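PDB 4P12: P domain of VPI from Norovirus Hu/GI.7/TCH-060/USA/2003, which forms the protruding domain of the norovirus capsid, probably carrying the dimer contact and the surface that recognises host glycans. Local coordinates for residues R5-P10 against S228-Q233; V161-S166 against I210-T215. All coordinates share one frame; numbering follows the deposited sequence. Where two conformers were deposited one is given.

Interaction 1 of 2, residues R5-P10 against S228-Q233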
loop_
_atom_site.group_PDB
_atom_site.type_symbol
_atom_site.label_atom_id
_atom_site.label_comp_id
_atom_site.label_asym_id
_atom_site.label_seq_id
_atom_site.Cartn_x
_atom_site.Cartn_y
_atom_site.Cartn_z
ATOM N N ARG A 5 9.215 20.178 13.625
ATOM C CA ARG A 5 8.664 21.453 14.099
ATOM C C ARG A 5 7.273 21.837 13.576
ATOM O O ARG A 5 6.268 21.595 14.242
ATOM C CB ARG A 5 9.643 22.578 13.755
ATOM N N GLN A 6 7.136 22.259 12.351
ATOM C CA GLN A 6 5.837 22.726 11.858
ATOM C C GLN A 6 4.988 21.667 11.157
ATOM O O GLN A 6 5.471 20.947 10.283
ATOM C CB GLN A 6 6.038 23.930 10.934
ATOM C CG GLN A 6 6.374 25.211 11.676
ATOM C CD GLN A 6 5.188 25.747 12.451
ATOM O OE1 GLN A 6 4.059 25.759 11.952
ATOM N NE2 GLN A 6 5.433 26.187 13.679
ATOM N N LEU A 7 3.711 21.598 11.533
ATOM C CA LEU A 7 2.775 20.655 10.919
ATOM C C LEU A 7 2.506 20.963 9.446
ATOM O O LEU A 7 2.268 22.111 9.058
ATOM C CB LEU A 7 1.448 20.669 11.678
ATOM C CG LEU A 7 0.380 19.686 11.190
ATOM C CD1 LEU A 7 0.750 18.254 11.507
ATOM C CD2 LEU A 7 -0.971 20.028 11.807
ATOM N N THR A 8 2.550 19.917 8.632
ATOM C CA THR A 8 2.071 19.970 7.255
ATOM C C THR A 8 1.201 18.746 7.011
ATOM O O THR A 8 1.224 17.800 7.798
ATOM C CB THR A 8 3.217 19.982 6.238
ATOM O OG1 THR A 8 4.025 18.809 6.427
ATOM C CG2 THR A 8 4.081 21.221 6.420
ATOM N N VAL A 9 0.433 18.756 5.924
ATOM C CA VAL A 9 -0.202 17.529 5.457
ATOM C C VAL A 9 0.387 17.197 4.081
ATOM O O VAL A 9 0.982 18.066 3.438
ATOM C CB VAL A 9 -1.753 17.655 5.407
ATOM C CG1 VAL A 9 -2.324 17.797 6.807
ATOM C CG2 VAL A 9 -2.163 18.826 4.538
ATOM N N PRO A 10 0.270 15.933 3.649
ATOM C CA PRO A 10 0.896 15.505 2.385
ATOM C C PRO A 10 0.501 16.318 1.155
ATOM O O PRO A 10 -0.683 16.547 0.930
ATOM C CB PRO A 10 0.367 14.079 2.214
ATOM C CG PRO A 10 0.185 13.588 3.601
ATOM C CD PRO A 10 -0.322 14.790 4.372
ATOM N N SER A 228 1.148 8.050 7.808
ATOM C CA SER A 228 2.604 7.925 7.793
ATOM C C SER A 228 3.280 9.283 7.876
ATOM O O SER A 228 4.332 9.421 8.516
ATOM C CB SER A 228 3.122 7.084 6.612
ATOM O OG SER A 228 2.693 7.592 5.365
ATOM N N HIS A 229 2.671 10.290 7.255
ATOM C CA HIS A 229 3.186 11.657 7.338
ATOM C C HIS A 229 3.267 12.127 8.786
ATOM O O HIS A 229 4.301 12.671 9.209
ATOM C CB HIS A 229 2.314 12.595 6.491
ATOM C CG HIS A 229 2.851 13.987 6.365
ATOM N ND1 HIS A 229 3.794 14.338 5.423
ATOM C CD2 HIS A 229 2.542 15.124 7.030
ATOM C CE1 HIS A 229 4.065 15.628 5.533
ATOM N NE2 HIS A 229 3.320 16.128 6.503
ATOM N N PHE A 230 2.204 11.900 9.555
ATOM C CA PHE A 230 2.202 12.334 10.955
ATOM C C PHE A 230 3.239 11.578 11.775
ATOM O O PHE A 230 3.948 12.170 12.606
ATOM C CB PHE A 230 0.811 12.191 11.585
ATOM C CG PHE A 230 -0.264 12.981 10.887
ATOM C CD1 PHE A 230 0.045 14.147 10.199
ATOM C CD2 PHE A 230 -1.578 12.542 10.908
ATOM C CE1 PHE A 230 -0.939 14.870 9.549
ATOM C CE2 PHE A 230 -2.575 13.250 10.246
ATOM C CZ PHE A 230 -2.252 14.421 9.567
ATOM N N VAL A 231 3.344 10.273 11.540
ATOM C CA VAL A 231 4.358 9.454 12.215
ATOM C C VAL A 231 5.774 9.962 11.944
ATOM O O VAL A 231 6.623 10.011 12.844
ATOM C CB VAL A 231 4.233 7.967 11.815
ATOM C CG1 VAL A 231 5.422 7.149 12.308
ATOM C CG2 VAL A 231 2.929 7.376 12.370
ATOM N N GLU A 232 6.041 10.308 10.690
ATOM C CA GLU A 232 7.364 10.800 10.297
ATOM C C GLU A 232 7.708 12.147 10.906
ATOM O O GLU A 232 8.826 12.375 11.356
ATOM C CB GLU A 232 7.400 10.994 8.791
ATOM C CG GLU A 232 7.492 9.753 7.976
ATOM C CD GLU A 232 7.776 10.097 6.540
ATOM O OE1 GLU A 232 8.917 10.492 6.251
ATOM O OE2 GLU A 232 6.836 10.050 5.720
ATOM N N GLN A 233 6.748 13.062 10.893
ATOM C CA GLN A 233 6.979 14.460 11.260
ATOM C C GLN A 233 7.122 14.673 12.761
ATOM O O GLN A 233 7.886 15.533 13.216
ATOM C CB GLN A 233 5.821 15.320 10.746
ATOM C CG GLN A 233 6.127 16.804 10.644
ATOM C CD GLN A 233 5.154 17.527 9.734
ATOM O OE1 GLN A 233 3.944 17.384 9.865
ATOM N NE2 GLN A 233 5.685 18.303 8.797
#
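The helix 224-233 of the protruding domain is met along one side by the extended chain that opens this domain, and Thr8 is the residue on which His229 and Gln233 converge. Thr8 OG1 lies 2.8 Å from His229 NE2, a hydrogen bond in which either may be the donor; the hydroxyl sits at the edge of the imidazole, in its plane. Gln233 NE2 donates to the same Thr8 OG1 (2.9 Å), the hydroxyl oxygen lying 21° out of the amide plane of Gln233. The other end of that carboxamide takes the backbone: Thr8 N reaches Gln233 OE1 at 3.1 Å in a nearly straight bond. One amide therefore both accepts from and donates to Thr8, fixing its own rotation in the modelled conformer, although a second was deposited for Gln233. Its chain runs extended from a CG anti to the backbone N (chi1 -161°), which carries the amide across to Thr8 at about a right angle.

Over one face of the same histidine lies Pro10, whose CD stands 4.1 Å from the ring centroid of His229 in a CH-pi contact, while Pro10 CG touches His229 CB at 3.7 Å. Deeper in, Phe230 CE1 meets Val9 CG1 (4.2 Å), which comes to the ring edge, and Leu7 CD1 (4.3 Å). Leu7 and Val9 continue inward onto Trp290 and Phe285 of strand 284-291. On the helix, Glu232 OE1 is bonded to Asn11 N of the second subunit. With Thr8 nearer the surface and Leu7, Val9 and Phe230 buried, the arrangement is that of the segment beginning the calicivirus P domain, laid against the helix of P1.

Interaction 2 of 2, residues V161-S166 against I210-T215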
loop_
_atom_site.group_PDB
_atom_site.type_symbol
_atom_site.label_atom_id
_atom_site.label_comp_id
_atom_site.label_asym_id
_atom_site.label_seq_id
_atom_site.Cartn_x
_atom_site.Cartn_y
_atom_site.Cartn_z
ATOM N N VAL A 161 -15.282 -9.359 1.568
ATOM C CA VAL A 161 -16.099 -9.625 2.757
ATOM C C VAL A 161 -17.530 -9.955 2.351
ATOM O O VAL A 161 -17.986 -9.566 1.266
ATOM C CB VAL A 161 -16.090 -8.444 3.766
ATOM C CG1 VAL A 161 -14.664 -8.176 4.290
ATOM C CG2 VAL A 161 -16.705 -7.179 3.142
ATOM N N SER A 162 -18.235 -10.679 3.216
ATOM C CA SER A 162 -19.581 -11.137 2.909
ATOM C C SER A 162 -20.352 -11.292 4.221
ATOM O O SER A 162 -19.750 -11.244 5.296
ATOM C CB SER A 162 -19.531 -12.448 2.111
ATOM O OG SER A 162 -18.964 -13.477 2.892
ATOM N N PRO A 163 -21.682 -11.463 4.146
ATOM C CA PRO A 163 -22.498 -11.483 5.371
ATOM C C PRO A 163 -22.218 -12.657 6.308
ATOM O O PRO A 163 -21.883 -13.765 5.863
ATOM C CB PRO A 163 -23.932 -11.596 4.842
ATOM C CG PRO A 163 -23.876 -11.073 3.476
ATOM C CD PRO A 163 -22.525 -11.437 2.934
ATOM N N SER A 164 -22.397 -12.415 7.603
ATOM C CA SER A 164 -22.155 -13.438 8.619
ATOM C C SER A 164 -23.167 -14.559 8.498
ATOM O O SER A 164 -22.859 -15.724 8.778
ATOM C CB SER A 164 -22.219 -12.826 10.017
ATOM O OG SER A 164 -21.151 -11.904 10.209
ATOM N N THR A 165 -24.384 -14.203 8.097
ATOM C CA THR A 165 -25.435 -15.195 7.899
ATOM C C THR A 165 -26.168 -14.903 6.596
ATOM O O THR A 165 -26.146 -13.779 6.094
ATOM C CB THR A 165 -26.460 -15.192 9.059
ATOM O OG1 THR A 165 -27.051 -13.892 9.181
ATOM C CG2 THR A 165 -25.789 -15.571 10.375
ATOM N N SER A 166 -26.800 -15.927 6.037
ATOM C CA SER A 166 -27.581 -15.771 4.818
ATOM C C SER A 166 -28.725 -14.784 5.039
ATOM O O SER A 166 -29.479 -14.899 6.003
ATOM C CB SER A 166 -28.127 -17.131 4.378
ATOM O OG SER A 166 -28.932 -17.016 3.220
ATOM N N ILE A 210 -17.455 -5.912 -1.575
ATOM C CA ILE A 210 -18.319 -6.201 -0.449
ATOM C C ILE A 210 -19.536 -6.889 -1.046
ATOM O O ILE A 210 -20.224 -6.319 -1.894
ATOM C CB ILE A 210 -18.792 -4.912 0.254
ATOM C CG1 ILE A 210 -17.599 -4.108 0.787
ATOM C CG2 ILE A 210 -19.778 -5.249 1.386
ATOM C CD1 ILE A 210 -17.973 -2.809 1.467
ATOM N N VAL A 211 -19.748 -8.145 -0.676
ATOM C CA VAL A 211 -20.913 -8.892 -1.098
ATOM C C VAL A 211 -22.029 -8.587 -0.114
ATOM O O VAL A 211 -21.828 -8.689 1.095
ATOM C CB VAL A 211 -20.613 -10.401 -1.137
ATOM C CG1 VAL A 211 -21.871 -11.202 -1.414
ATOM C CG2 VAL A 211 -19.556 -10.686 -2.214
ATOM N N SER A 212 -23.162 -8.133 -0.640
ATOM C CA SER A 212 -24.335 -7.779 0.163
ATOM C C SER A 212 -24.077 -6.601 1.079
ATOM O O SER A 212 -24.503 -6.601 2.233
ATOM C CB SER A 212 -24.867 -8.966 0.962
ATOM O OG SER A 212 -25.225 -10.022 0.109
ATOM N N GLY A 213 -23.445 -5.562 0.554
ATOM C CA GLY A 213 -23.371 -4.316 1.283
ATOM C C GLY A 213 -24.248 -3.330 0.555
ATOM O O GLY A 213 -24.636 -3.576 -0.594
ATOM N N ASN A 214 -24.607 -2.237 1.211
ATOM C CA ASN A 214 -25.492 -1.277 0.568
ATOM C C ASN A 214 -24.774 -0.676 -0.646
ATOM O O ASN A 214 -25.392 -0.429 -1.688
ATOM C CB ASN A 214 -25.936 -0.193 1.549
ATOM C CG ASN A 214 -26.989 -0.690 2.534
ATOM O OD1 ASN A 214 -27.574 -1.764 2.359
ATOM N ND2 ASN A 214 -27.244 0.107 3.568
ATOM N N THR A 215 -23.494 -0.351 -0.473
ATOM C CA THR A 215 -22.596 -0.087 -1.597
ATOM C C THR A 215 -21.332 -0.916 -1.449
ATOM O O THR A 215 -21.033 -1.398 -0.355
ATOM C CB THR A 215 -22.214 1.394 -1.704
ATOM O OG1 THR A 215 -21.493 1.784 -0.526
ATOM C CG2 THR A 215 -23.463 2.262 -1.859
#
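Val161 and Val211 meet through backbone hydrogen bonding: Val211 N donates to Val161 O at 3.0 Å. This is a single bridge, in which Val161 pairs with Ile210 and Ser162 lies beside Val211, the two chains running the same way.

Apolar packing surrounds the bridge. Val161 and Ile210 lie side by side and point the same way, with Val161 CG2 about equally far from both Ile210 branches, 4.0 Å from Ile210 CG1. With Val161 CG1 anti to the carbonyl carbon (chi1 -62°), CG2 is the methyl turned to Ile210. Both residues also pack on Val170, and Val161 on Trp108 of strand 107-114. Next along, Ser162 CB faces Val211 CB at 4.0 Å, and Val211 packs on Gly121 of the second subunit. In fold terms, the end of strand 153-162, part of the six-stranded antiparallel sheet of the P2 subdomain, is joined to a loop leading into strand 217-220 of the other sheet, in P1. This part of P2 probably borders the surface that binds histo-blood group glycans in related GI noroviruses.

Tighter contacts follow at Pro163. Its ring approaches with its outer atoms: Pro163 CG comes to 3.4 Å from Ser212 CB, closer than usual van der Waals contact, and Pro163 CD is 3.4 Å from Val211 O. Ser212 has a positive phi of 65°, a left-handed backbone conformation, as the loop turns beside the proline.

Polar partners lie outside the two segments. Ser162 OG is hydrogen-bonded to His109 NE2, and Ser162 also pairs through its backbone with Asp107; Ser212 does so with Val170.

In the fold
Interaction 1 and interaction 2 lie on opposite sides of the chain's centre, with their own centres 36 Å apart and nearest atoms about 23 Å apart, so they do not touch. Along the sequence, both segments of interaction 2 fall between the two of interaction 1. The first closes segment 5-10 onto the helix of P1; the second ties P2 to a P1 loop. Both have residues within reach of the second subunit, so the dimer borders each. Interaction 2 probably lies beside the region that in related GI noroviruses binds histo-blood group glycans, whereas interaction 1 is structural packing away from it.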